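Local coordinates for myosin-I heavy chain (Dictyostelium discoideum, PDB 5EJR), which is an actin-based motor with ATPase activity that takes part in the early steps of phagocytosis and adhesion, and is represented here by its second MyTH4-FERM tail region, at residues Y243-Q248 / D316-E321; C212-I217 / F292-R297; C325-E330 / M408-I413. All coordinates share one frame; numbering follows the deposited sequence.

The three contacts run from within the ubiquitin-like lobe of the FERM domain, across its border, into the helical lobe. Contact 2 lies inside the first lobe and is partly buried: two strands share a single backbone bridge, with apolar side chains packed alongside. Contact 1, at the surface, sets the loop after helix 232-243 of that lobe against the start of helix 317-332, through a carboxylate and an isoleucine. Contact 3 is buried, with apolar side chains and no hydrogen bond across it, packing a later part of helix 317-332 against helix 402-416. Helix 317-332 thus serves contacts 1 and 3, while salt bridge Arg295-Glu330 ties contact 2 to contact 3 and Phe216 stacks on Tyr243 of contact 1.

Contact 1: Y243-Q248 / D316-E321; sequences YGISQQ and DDICFE
Asp316 and Ser246 carry the polar half of this contact. One carboxylate oxygen, OD2, accepts from Ser246 N at 2.9 Å, on the syn side but 35° out of the carboxylate plane, and from Ser246 OG at 2.9 Å, which comes from above the plane on that same face. Ser246 OG sits between its own backbone N and carbonyl carbon (chi1 86°), a rotation that lets hydroxyl and amide grip one acceptor. Ser249 OG, just beyond the loop segment, also bonds to OD2. The other oxygen, OD1, serves the helix: Asp316 is the N-cap of helix 317-332, and OD1 accepts from Cys319 N at 3.1 Å in a nearly straight bond from above the carboxylate plane, with a weak one from Ile318 N. A water donates both to OD1 and to Gly244 O, a second bridge between loop and helix.

The apolar half is built on Ile318. Its CG2 methyl lies at the edge of the Tyr243 ring, 3.5 Å from CD2, and 4.0 Å from Ile245 CG1, while its CG1 rests on Gly244 O. Gly244, with positive phi, is the C-prime residue of the Schellman motif ending helix 232-243. Tyr243 OH turns to Asp218.

A single carboxylate therefore caps one helix and holds the loop leaving another, joining the ubiquitin-like and helical lobes. The bonds to both oxygens would be expected to favour its ionised form.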
loop_
_atom_site.group_PDB
_atom_site.type_symbol
_atom_site.label_atom_id
_atom_site.label_comp_id
_atom_site.label_asym_id
_atom_site.label_seq_id
_atom_site.Cartn_x
_atom_site.Cartn_y
_atom_site.Cartn_z
ATOM N N TYR A 243 -19.044 6.757 -3.770
ATOM C CA TYR A 243 -19.388 7.954 -3.002
ATOM C C TYR A 243 -20.245 8.945 -3.798
ATOM O O TYR A 243 -21.001 9.705 -3.207
ATOM C CB TYR A 243 -18.112 8.628 -2.487
ATOM C CG TYR A 243 -18.359 9.529 -1.301
ATOM C CD1 TYR A 243 -18.397 9.016 -0.009
ATOM C CD2 TYR A 243 -18.538 10.899 -1.466
ATOM C CE1 TYR A 243 -18.628 9.839 1.087
ATOM C CE2 TYR A 243 -18.800 11.730 -0.379
ATOM C CZ TYR A 243 -18.828 11.197 0.900
ATOM O OH TYR A 243 -19.004 12.014 1.988
ATOM N N GLY A 244 -20.134 8.915 -5.124
ATOM C CA GLY A 244 -20.895 9.795 -5.995
ATOM C C GLY A 244 -20.085 10.922 -6.617
ATOM O O GLY A 244 -20.680 11.846 -7.167
ATOM N N ILE A 245 -18.723 10.871 -6.545
ATOM C CA ILE A 245 -17.866 11.899 -7.149
ATOM C C ILE A 245 -18.008 11.701 -8.675
ATOM O O ILE A 245 -18.018 10.552 -9.122
ATOM C CB ILE A 245 -16.397 11.730 -6.648
ATOM C CG1 ILE A 245 -16.287 12.008 -5.120
ATOM C CG2 ILE A 245 -15.397 12.585 -7.463
ATOM C CD1 ILE A 245 -15.067 11.390 -4.428
ATOM N N SER A 246 -18.183 12.799 -9.447
ATOM C CA SER A 246 -18.350 12.718 -10.884
ATOM C C SER A 246 -17.099 12.227 -11.547
ATOM O O SER A 246 -15.997 12.431 -11.035
ATOM C CB SER A 246 -18.787 14.052 -11.490
ATOM O OG SER A 246 -17.678 14.894 -11.774
ATOM N N GLN A 247 -17.277 11.623 -12.727
ATOM C CA GLN A 247 -16.203 11.046 -13.524
ATOM C C GLN A 247 -15.008 11.971 -13.677
ATOM O O GLN A 247 -13.887 11.546 -13.420
ATOM C CB GLN A 247 -16.751 10.573 -14.894
ATOM C CG GLN A 247 -15.692 10.310 -15.998
ATOM C CD GLN A 247 -14.616 9.324 -15.610
ATOM O OE1 GLN A 247 -14.848 8.350 -14.882
ATOM N NE2 GLN A 247 -13.398 9.597 -16.049
ATOM N N GLN A 248 -15.244 13.233 -14.032
ATOM C CA GLN A 248 -14.174 14.204 -14.266
ATOM C C GLN A 248 -13.392 14.615 -13.015
ATOM O O GLN A 248 -12.246 15.052 -13.143
ATOM C CB GLN A 248 -14.719 15.441 -14.993
ATOM C CG GLN A 248 -15.060 15.175 -16.467
ATOM C CD GLN A 248 -13.859 14.787 -17.308
ATOM O OE1 GLN A 248 -13.032 15.625 -17.683
ATOM N NE2 GLN A 248 -13.745 13.502 -17.630
ATOM N N ASP A 316 -19.528 19.880 -9.379
ATOM C CA ASP A 316 -19.594 18.589 -8.741
ATOM C C ASP A 316 -19.809 18.925 -7.260
ATOM O O ASP A 316 -18.832 19.195 -6.555
ATOM C CB ASP A 316 -18.303 17.780 -8.959
ATOM C CG ASP A 316 -18.372 16.347 -8.457
ATOM O OD1 ASP A 316 -19.181 16.076 -7.560
ATOM O OD2 ASP A 316 -17.539 15.522 -8.895
ATOM N N ASP A 317 -21.070 18.859 -6.792
ATOM C CA ASP A 317 -21.406 19.181 -5.403
ATOM C C ASP A 317 -20.908 18.154 -4.376
ATOM O O ASP A 317 -20.664 18.532 -3.226
ATOM C CB ASP A 317 -22.902 19.474 -5.197
ATOM C CG ASP A 317 -23.834 18.434 -5.758
ATOM O OD1 ASP A 317 -24.146 18.511 -6.972
ATOM O OD2 ASP A 317 -24.291 17.571 -4.979
ATOM N N ILE A 318 -20.715 16.895 -4.778
ATOM C CA ILE A 318 -20.168 15.869 -3.882
ATOM C C ILE A 318 -18.679 16.150 -3.666
ATOM O O ILE A 318 -18.191 16.128 -2.518
ATOM C CB ILE A 318 -20.449 14.423 -4.401
ATOM C CG1 ILE A 318 -21.991 14.120 -4.533
ATOM C CG2 ILE A 318 -19.744 13.371 -3.569
ATOM C CD1 ILE A 318 -22.861 14.437 -3.289
ATOM N N CYS A 319 -17.962 16.437 -4.767
ATOM C CA CYS A 319 -16.554 16.784 -4.689
ATOM C C CYS A 319 -16.386 18.092 -3.897
ATOM O O CYS A 319 -15.436 18.194 -3.127
ATOM C CB CYS A 319 -15.928 16.887 -6.080
ATOM S SG CYS A 319 -14.293 17.667 -6.117
ATOM N N PHE A 320 -17.280 19.078 -4.092
ATOM C CA PHE A 320 -17.181 20.354 -3.393
ATOM C C PHE A 320 -17.342 20.130 -1.894
ATOM O O PHE A 320 -16.595 20.696 -1.111
ATOM C CB PHE A 320 -18.221 21.365 -3.879
ATOM C CG PHE A 320 -18.131 22.698 -3.173
ATOM C CD1 PHE A 320 -16.965 23.457 -3.224
ATOM C CD2 PHE A 320 -19.208 23.193 -2.441
ATOM C CE1 PHE A 320 -16.870 24.670 -2.529
ATOM C CE2 PHE A 320 -19.106 24.417 -1.747
ATOM C CZ PHE A 320 -17.952 25.153 -1.822
ATOM N N GLU A 321 -18.299 19.285 -1.518
ATOM C CA GLU A 321 -18.574 18.977 -0.122
ATOM C C GLU A 321 -17.378 18.277 0.557
ATOM O O GLU A 321 -16.989 18.652 1.671
ATOM C CB GLU A 321 -19.899 18.192 0.005
ATOM C CG GLU A 321 -20.413 18.026 1.431
ATOM C CD GLU A 321 -20.503 19.292 2.268
ATOM O OE1 GLU A 321 -20.696 20.387 1.694
ATOM O OE2 GLU A 321 -20.379 19.183 3.507
HETATM O O HOH W 1 -20.997 14.346 -8.208
#

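Contact 2: C212-I217 / F292-R297; sequences CKIRFI and FQVRRR. With EDO (1,2-ethanediol), chain C; EDO (1,2-ethanediol), chain E.
Within the ubiquitin-like lobe of the FERM domain, strands 211-215 and 290-296 run in roughly the same direction, their segments crossing at 45°, and meet at a single parallel bridge. Arg215 faces Gln293 there: Arg215 N donates to Phe292 O at 3.0 Å, and Val294 N to Arg215 O at 2.8 Å. Where the strands diverge, water takes over, accepting from Ile217 N and donating to Val294 O. At the other end an ethanediol hydroxyl, probably from the crystallisation liquor, joins Lys213 O to Phe292 N.

Val294 packs against Phe216 and Ile214 beside the bridge. Its CB lies over one face of the Phe216 ring, toward the rim, in a CH-pi contact 4.1 Å from the centroid, and its CG2 meets Ile214 CG2 at 3.7 Å. Ile214 CD1 in turn touches Phe292 CB, and Cys212 SG lies obliquely to the Phe292 ring. Helix 232-243 covers Ile214 and Val294 through Val239. Ile217 CD1 reaches Arg295 NH1 at 3.5 Å; that nitrogen donates to Gln293 OE1, while NH2 pairs with Glu330.

Two direct bonds join these segments; beyond them one water links the diverging backbones, and Val294, Ile214 and Phe216 supply an apolar layer.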
loop_
_atom_site.group_PDB
_atom_site.type_symbol
_atom_site.label_atom_id
_atom_site.label_comp_id
_atom_site.label_asym_id
_atom_site.label_seq_id
_atom_site.Cartn_x
_atom_site.Cartn_y
_atom_site.Cartn_z
ATOM N N CYS A 212 -12.084 -4.127 0.554
ATOM C CA CYS A 212 -11.226 -3.356 1.437
ATOM C C CYS A 212 -12.034 -2.143 1.904
ATOM O O CYS A 212 -12.730 -1.521 1.100
ATOM C CB CYS A 212 -9.935 -2.936 0.737
ATOM S SG CYS A 212 -8.748 -2.111 1.834
ATOM N N LYS A 213 -11.949 -1.828 3.206
ATOM C CA LYS A 213 -12.628 -0.711 3.856
ATOM C C LYS A 213 -11.828 0.576 3.602
ATOM O O LYS A 213 -10.627 0.616 3.899
ATOM C CB LYS A 213 -12.700 -0.984 5.373
ATOM C CG LYS A 213 -14.076 -0.804 5.989
ATOM C CD LYS A 213 -13.976 -0.643 7.503
ATOM C CE LYS A 213 -15.320 -0.491 8.169
ATOM N NZ LYS A 213 -15.186 -0.463 9.651
ATOM N N ILE A 214 -12.472 1.597 3.001
ATOM C CA ILE A 214 -11.848 2.899 2.716
ATOM C C ILE A 214 -12.640 4.038 3.367
ATOM O O ILE A 214 -13.838 4.198 3.106
ATOM C CB ILE A 214 -11.578 3.166 1.204
ATOM C CG1 ILE A 214 -11.007 1.919 0.452
ATOM C CG2 ILE A 214 -10.690 4.417 1.012
ATOM C CD1 ILE A 214 -9.620 1.435 0.843
ATOM N N ARG A 215 -11.953 4.848 4.190
ATOM C CA ARG A 215 -12.579 5.968 4.882
ATOM C C ARG A 215 -12.527 7.244 4.063
ATOM O O ARG A 215 -11.651 7.406 3.200
ATOM C CB ARG A 215 -11.941 6.189 6.251
ATOM C CG ARG A 215 -11.995 4.960 7.148
ATOM C CD ARG A 215 -11.830 5.334 8.597
ATOM N NE ARG A 215 -11.181 4.269 9.357
ATOM C CZ ARG A 215 -10.807 4.376 10.629
ATOM N NH1 ARG A 215 -11.030 5.499 11.303
ATOM N NH2 ARG A 215 -10.211 3.360 11.238
ATOM N N PHE A 216 -13.475 8.151 4.330
ATOM C CA PHE A 216 -13.530 9.475 3.723
ATOM C C PHE A 216 -13.347 10.453 4.868
ATOM O O PHE A 216 -13.399 10.047 6.023
ATOM C CB PHE A 216 -14.853 9.714 2.974
ATOM C CG PHE A 216 -14.896 9.023 1.634
ATOM C CD1 PHE A 216 -15.177 7.661 1.542
ATOM C CD2 PHE A 216 -14.683 9.735 0.457
ATOM C CE1 PHE A 216 -15.185 7.013 0.293
ATOM C CE2 PHE A 216 -14.708 9.089 -0.788
ATOM C CZ PHE A 216 -14.942 7.731 -0.858
ATOM N N ILE A 217 -13.115 11.725 4.554
ATOM C CA ILE A 217 -12.873 12.799 5.520
ATOM C C ILE A 217 -14.039 12.987 6.532
ATOM O O ILE A 217 -13.796 13.411 7.657
ATOM C CB ILE A 217 -12.507 14.115 4.752
ATOM C CG1 ILE A 217 -11.906 15.205 5.683
ATOM C CG2 ILE A 217 -13.678 14.651 3.932
ATOM C CD1 ILE A 217 -10.427 15.040 5.977
ATOM N N PHE A 292 -6.783 3.369 5.336
ATOM C CA PHE A 292 -6.791 4.134 4.091
ATOM C C PHE A 292 -7.861 5.211 4.153
ATOM O O PHE A 292 -8.998 4.937 4.555
ATOM C CB PHE A 292 -7.101 3.224 2.906
ATOM C CG PHE A 292 -6.042 2.218 2.553
ATOM C CD1 PHE A 292 -4.796 2.627 2.092
ATOM C CD2 PHE A 292 -6.313 0.857 2.601
ATOM C CE1 PHE A 292 -3.832 1.698 1.723
ATOM C CE2 PHE A 292 -5.334 -0.078 2.255
ATOM C CZ PHE A 292 -4.107 0.349 1.801
ATOM N N GLN A 293 -7.502 6.437 3.737
ATOM C CA GLN A 293 -8.431 7.558 3.699
ATOM C C GLN A 293 -8.355 8.278 2.330
ATOM O O GLN A 293 -7.267 8.597 1.861
ATOM C CB GLN A 293 -8.160 8.503 4.873
ATOM C CG GLN A 293 -8.874 9.861 4.829
ATOM C CD GLN A 293 -8.285 10.828 5.840
ATOM O OE1 GLN A 293 -7.200 11.368 5.653
ATOM N NE2 GLN A 293 -9.006 11.129 6.905
ATOM N N VAL A 294 -9.502 8.462 1.684
ATOM C CA VAL A 294 -9.599 9.190 0.425
ATOM C C VAL A 294 -9.437 10.665 0.773
ATOM O O VAL A 294 -9.982 11.144 1.771
ATOM C CB VAL A 294 -10.897 8.889 -0.376
ATOM C CG1 VAL A 294 -11.162 9.941 -1.457
ATOM C CG2 VAL A 294 -10.822 7.502 -1.012
ATOM N N ARG A 295 -8.620 11.360 -0.008
ATOM C CA ARG A 295 -8.378 12.782 0.186
ATOM C C ARG A 295 -8.382 13.437 -1.169
ATOM O O ARG A 295 -8.038 12.800 -2.162
ATOM C CB ARG A 295 -7.009 13.017 0.851
ATOM C CG ARG A 295 -6.953 12.604 2.327
ATOM C CD ARG A 295 -5.704 13.161 2.975
ATOM N NE ARG A 295 -5.795 14.597 3.266
ATOM C CZ ARG A 295 -6.424 15.118 4.316
ATOM N NH1 ARG A 295 -7.124 14.340 5.134
ATOM N NH2 ARG A 295 -6.396 16.426 4.530
ATOM N N ARG A 296 -8.731 14.717 -1.215
ATOM C CA ARG A 296 -8.607 15.426 -2.480
ATOM C C ARG A 296 -7.135 15.788 -2.551
ATOM O O ARG A 296 -6.578 16.400 -1.613
ATOM C CB ARG A 296 -9.496 16.663 -2.585
ATOM C CG ARG A 296 -9.270 17.254 -3.978
ATOM C CD ARG A 296 -10.174 18.345 -4.263
ATOM N NE ARG A 296 -9.794 19.064 -5.473
ATOM C CZ ARG A 296 -10.555 20.016 -5.980
ATOM N NH1 ARG A 296 -11.719 20.316 -5.412
ATOM N NH2 ARG A 296 -10.166 20.676 -7.056
ATOM N N ARG A 297 -6.489 15.251 -3.575
ATOM C CA ARG A 297 -5.056 15.333 -3.760
ATOM C C ARG A 297 -4.643 16.522 -4.600
ATOM O O ARG A 297 -3.683 17.190 -4.250
ATOM C CB ARG A 297 -4.543 14.014 -4.372
ATOM C CG ARG A 297 -2.999 13.920 -4.550
ATOM C CD ARG A 297 -2.238 13.728 -3.242
ATOM N NE ARG A 297 -2.591 12.477 -2.564
ATOM C CZ ARG A 297 -2.866 12.377 -1.264
ATOM N NH1 ARG A 297 -2.833 13.452 -0.484
ATOM N NH2 ARG A 297 -3.177 11.199 -0.732
HETATM C C1 EDO C . -7.931 0.191 5.647
HETATM O O1 EDO C . -8.924 1.188 5.916
HETATM C C2 EDO C . -8.409 -1.241 6.000
HETATM O O2 EDO C . -7.926 -2.135 4.992
HETATM C C1 EDO E . -0.996 10.804 -5.437
HETATM O O1 EDO E . -2.188 10.371 -4.773
HETATM C C2 EDO E . 0.104 9.676 -5.372
HETATM O O2 EDO E . -0.216 8.707 -6.362
HETATM O O HOH W 2 -12.414 12.317 1.906
#

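Contact 3: C325-E330 / M408-I413; sequences CQIRDE and MFINLI. With EDO (1,2-ethanediol), chain H.
Ile327 reaches from segment 325-330 into the angle between Phe409, Ile410 and Ile413, and its two branches divide the work. The CG2 methyl, anti to the backbone N, lies 3.8 Å from Phe409 CE2 and 3.9 Å from Ile413 CG2. Against both of these residues Ile327 slides past in the opposite direction, each side chain reaching toward the other's helix. The Ile327 and Ile410 side chains cross at about a right angle, and CD1 of Ile327 meets Ile410 CG1 at 3.8 Å, with Ile410 CG2 hardly farther off.

Phe409 answers from the other helix. Its CG is anti to the backbone N (chi1 166°), directing the base of the ring toward the facing helix; CE2 and CZ meet the backbone there, and Arg328 N lies at the ring edge, in plane, 3.7 Å from CE2. CZ is equally close to Arg328 CA. The arginine adds CB to this contact, while its extended chain leads the guanidinium away to Gln371 O.

These are helices 317-332 and 402-416 of the central, helical lobe of the FERM domain. The short segments have axes 10.6 Å apart and inclined at 50°, and no hydrogen bond passes between them. Helix 341-355 adds Ile347 and Leu351 against Phe409, and Phe420 also packs on Ile327, extending the apolar layer.

Gln326 and Glu330 take polar partners outside the interface. Gln326 NE2 donates at 2.9 Å to O2 of an ethanediol, probably from the crystallisation liquor, which also lies close to the Glu330 carboxylate; Gln326 OE1 accepts from Arg296 N, and Glu330 OE2 bonds to Tyr336 OH.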
loop_
_atom_site.group_PDB
_atom_site.type_symbol
_atom_site.label_atom_id
_atom_site.label_comp_id
_atom_site.label_asym_id
_atom_site.label_seq_id
_atom_site.Cartn_x
_atom_site.Cartn_y
_atom_site.Cartn_z
ATOM N N CYS A 325 -15.094 20.009 3.538
ATOM C CA CYS A 325 -14.901 19.137 4.694
ATOM C C CYS A 325 -13.398 18.909 4.977
ATOM O O CYS A 325 -12.983 18.987 6.128
ATOM C CB CYS A 325 -15.649 17.822 4.480
ATOM S SG CYS A 325 -15.569 16.666 5.872
ATOM N N GLN A 326 -12.581 18.694 3.923
ATOM C CA GLN A 326 -11.128 18.449 4.050
ATOM C C GLN A 326 -10.383 19.708 4.498
ATOM O O GLN A 326 -9.545 19.614 5.383
ATOM C CB GLN A 326 -10.535 17.906 2.736
ATOM C CG GLN A 326 -9.048 17.618 2.821
ATOM C CD GLN A 326 -8.573 16.949 1.564
ATOM O OE1 GLN A 326 -9.164 15.991 1.094
ATOM N NE2 GLN A 326 -7.520 17.463 0.982
ATOM N N ILE A 327 -10.704 20.867 3.917
ATOM C CA ILE A 327 -10.022 22.124 4.273
ATOM C C ILE A 327 -10.426 22.536 5.701
ATOM O O ILE A 327 -9.588 23.027 6.451
ATOM C CB ILE A 327 -10.346 23.220 3.229
ATOM C CG1 ILE A 327 -9.803 22.776 1.829
ATOM C CG2 ILE A 327 -9.733 24.582 3.652
ATOM C CD1 ILE A 327 -10.548 23.463 0.665
ATOM N N ARG A 328 -11.708 22.342 6.052
ATOM C CA ARG A 328 -12.232 22.663 7.388
ATOM C C ARG A 328 -11.512 21.809 8.434
ATOM O O ARG A 328 -11.119 22.335 9.466
ATOM C CB ARG A 328 -13.751 22.432 7.492
ATOM C CG ARG A 328 -14.353 23.211 8.690
ATOM C CD ARG A 328 -15.712 22.637 9.067
ATOM N NE ARG A 328 -16.419 23.450 10.065
ATOM C CZ ARG A 328 -16.294 23.293 11.388
ATOM N NH1 ARG A 328 -15.460 22.388 11.880
ATOM N NH2 ARG A 328 -16.996 24.053 12.224
ATOM N N ASP A 329 -11.310 20.512 8.146
ATOM C CA ASP A 329 -10.615 19.574 9.039
ATOM C C ASP A 329 -9.167 19.972 9.264
ATOM O O ASP A 329 -8.676 19.939 10.410
ATOM C CB ASP A 329 -10.743 18.138 8.524
ATOM C CG ASP A 329 -9.992 17.143 9.381
ATOM O OD1 ASP A 329 -10.532 16.744 10.432
ATOM O OD2 ASP A 329 -8.848 16.791 9.014
ATOM N N GLU A 330 -8.475 20.393 8.173
ATOM C CA GLU A 330 -7.078 20.852 8.247
ATOM C C GLU A 330 -6.998 22.133 9.077
ATOM O O GLU A 330 -6.049 22.308 9.870
ATOM C CB GLU A 330 -6.528 21.106 6.826
ATOM C CG GLU A 330 -6.295 19.802 6.084
ATOM C CD GLU A 330 -6.105 19.967 4.587
ATOM O OE1 GLU A 330 -5.522 19.055 3.964
ATOM O OE2 GLU A 330 -6.567 20.985 4.025
ATOM N N MET A 408 -16.415 31.261 0.595
ATOM C CA MET A 408 -15.814 32.393 1.308
ATOM C C MET A 408 -14.751 31.847 2.268
ATOM O O MET A 408 -13.681 32.431 2.398
ATOM C CB MET A 408 -16.885 33.131 2.143
ATOM C CG MET A 408 -17.728 34.113 1.384
ATOM S SD MET A 408 -19.029 34.835 2.457
ATOM C CE MET A 408 -18.048 35.899 3.523
ATOM N N PHE A 409 -15.087 30.766 2.982
ATOM C CA PHE A 409 -14.151 30.116 3.910
ATOM C C PHE A 409 -12.910 29.629 3.130
ATOM O O PHE A 409 -11.792 29.965 3.499
ATOM C CB PHE A 409 -14.843 28.946 4.626
ATOM C CG PHE A 409 -13.890 28.007 5.340
ATOM C CD1 PHE A 409 -13.134 28.446 6.426
ATOM C CD2 PHE A 409 -13.699 26.707 4.885
ATOM C CE1 PHE A 409 -12.247 27.577 7.077
ATOM C CE2 PHE A 409 -12.805 25.847 5.528
ATOM C CZ PHE A 409 -12.073 26.296 6.609
ATOM N N ILE A 410 -13.123 28.902 2.009
ATOM C CA ILE A 410 -11.996 28.424 1.203
ATOM C C ILE A 410 -11.173 29.594 0.659
ATOM O O ILE A 410 -9.963 29.531 0.712
ATOM C CB ILE A 410 -12.437 27.444 0.089
ATOM C CG1 ILE A 410 -13.121 26.196 0.715
ATOM C CG2 ILE A 410 -11.230 27.064 -0.775
ATOM C CD1 ILE A 410 -14.105 25.413 -0.181
ATOM N N ASN A 411 -11.824 30.660 0.200
ATOM C CA ASN A 411 -11.125 31.840 -0.312
ATOM C C ASN A 411 -10.204 32.445 0.753
ATOM O O ASN A 411 -9.066 32.799 0.475
ATOM C CB ASN A 411 -12.127 32.897 -0.820
ATOM C CG ASN A 411 -11.430 34.135 -1.364
ATOM O OD1 ASN A 411 -10.604 34.097 -2.297
ATOM N ND2 ASN A 411 -11.685 35.236 -0.729
ATOM N N LEU A 412 -10.714 32.574 1.975
ATOM C CA LEU A 412 -9.921 33.146 3.067
ATOM C C LEU A 412 -8.731 32.293 3.447
ATOM O O LEU A 412 -7.633 32.809 3.514
ATOM C CB LEU A 412 -10.820 33.442 4.255
ATOM C CG LEU A 412 -11.531 34.753 4.051
ATOM C CD1 LEU A 412 -12.824 34.778 4.786
ATOM C CD2 LEU A 412 -10.624 35.927 4.425
ATOM N N ILE A 413 -8.934 30.995 3.670
ATOM C CA ILE A 413 -7.848 30.054 3.951
ATOM C C ILE A 413 -6.819 30.069 2.807
ATOM O O ILE A 413 -5.620 30.230 3.044
ATOM C CB ILE A 413 -8.409 28.619 4.135
ATOM C CG1 ILE A 413 -9.208 28.502 5.442
ATOM C CG2 ILE A 413 -7.270 27.548 4.069
ATOM C CD1 ILE A 413 -8.427 28.683 6.763
HETATM C C1 EDO H . -5.429 22.270 0.801
HETATM O O1 EDO H . -4.084 21.858 0.923
HETATM C C2 EDO H . -6.503 21.140 0.774
HETATM O O2 EDO H . -6.194 19.971 1.511
#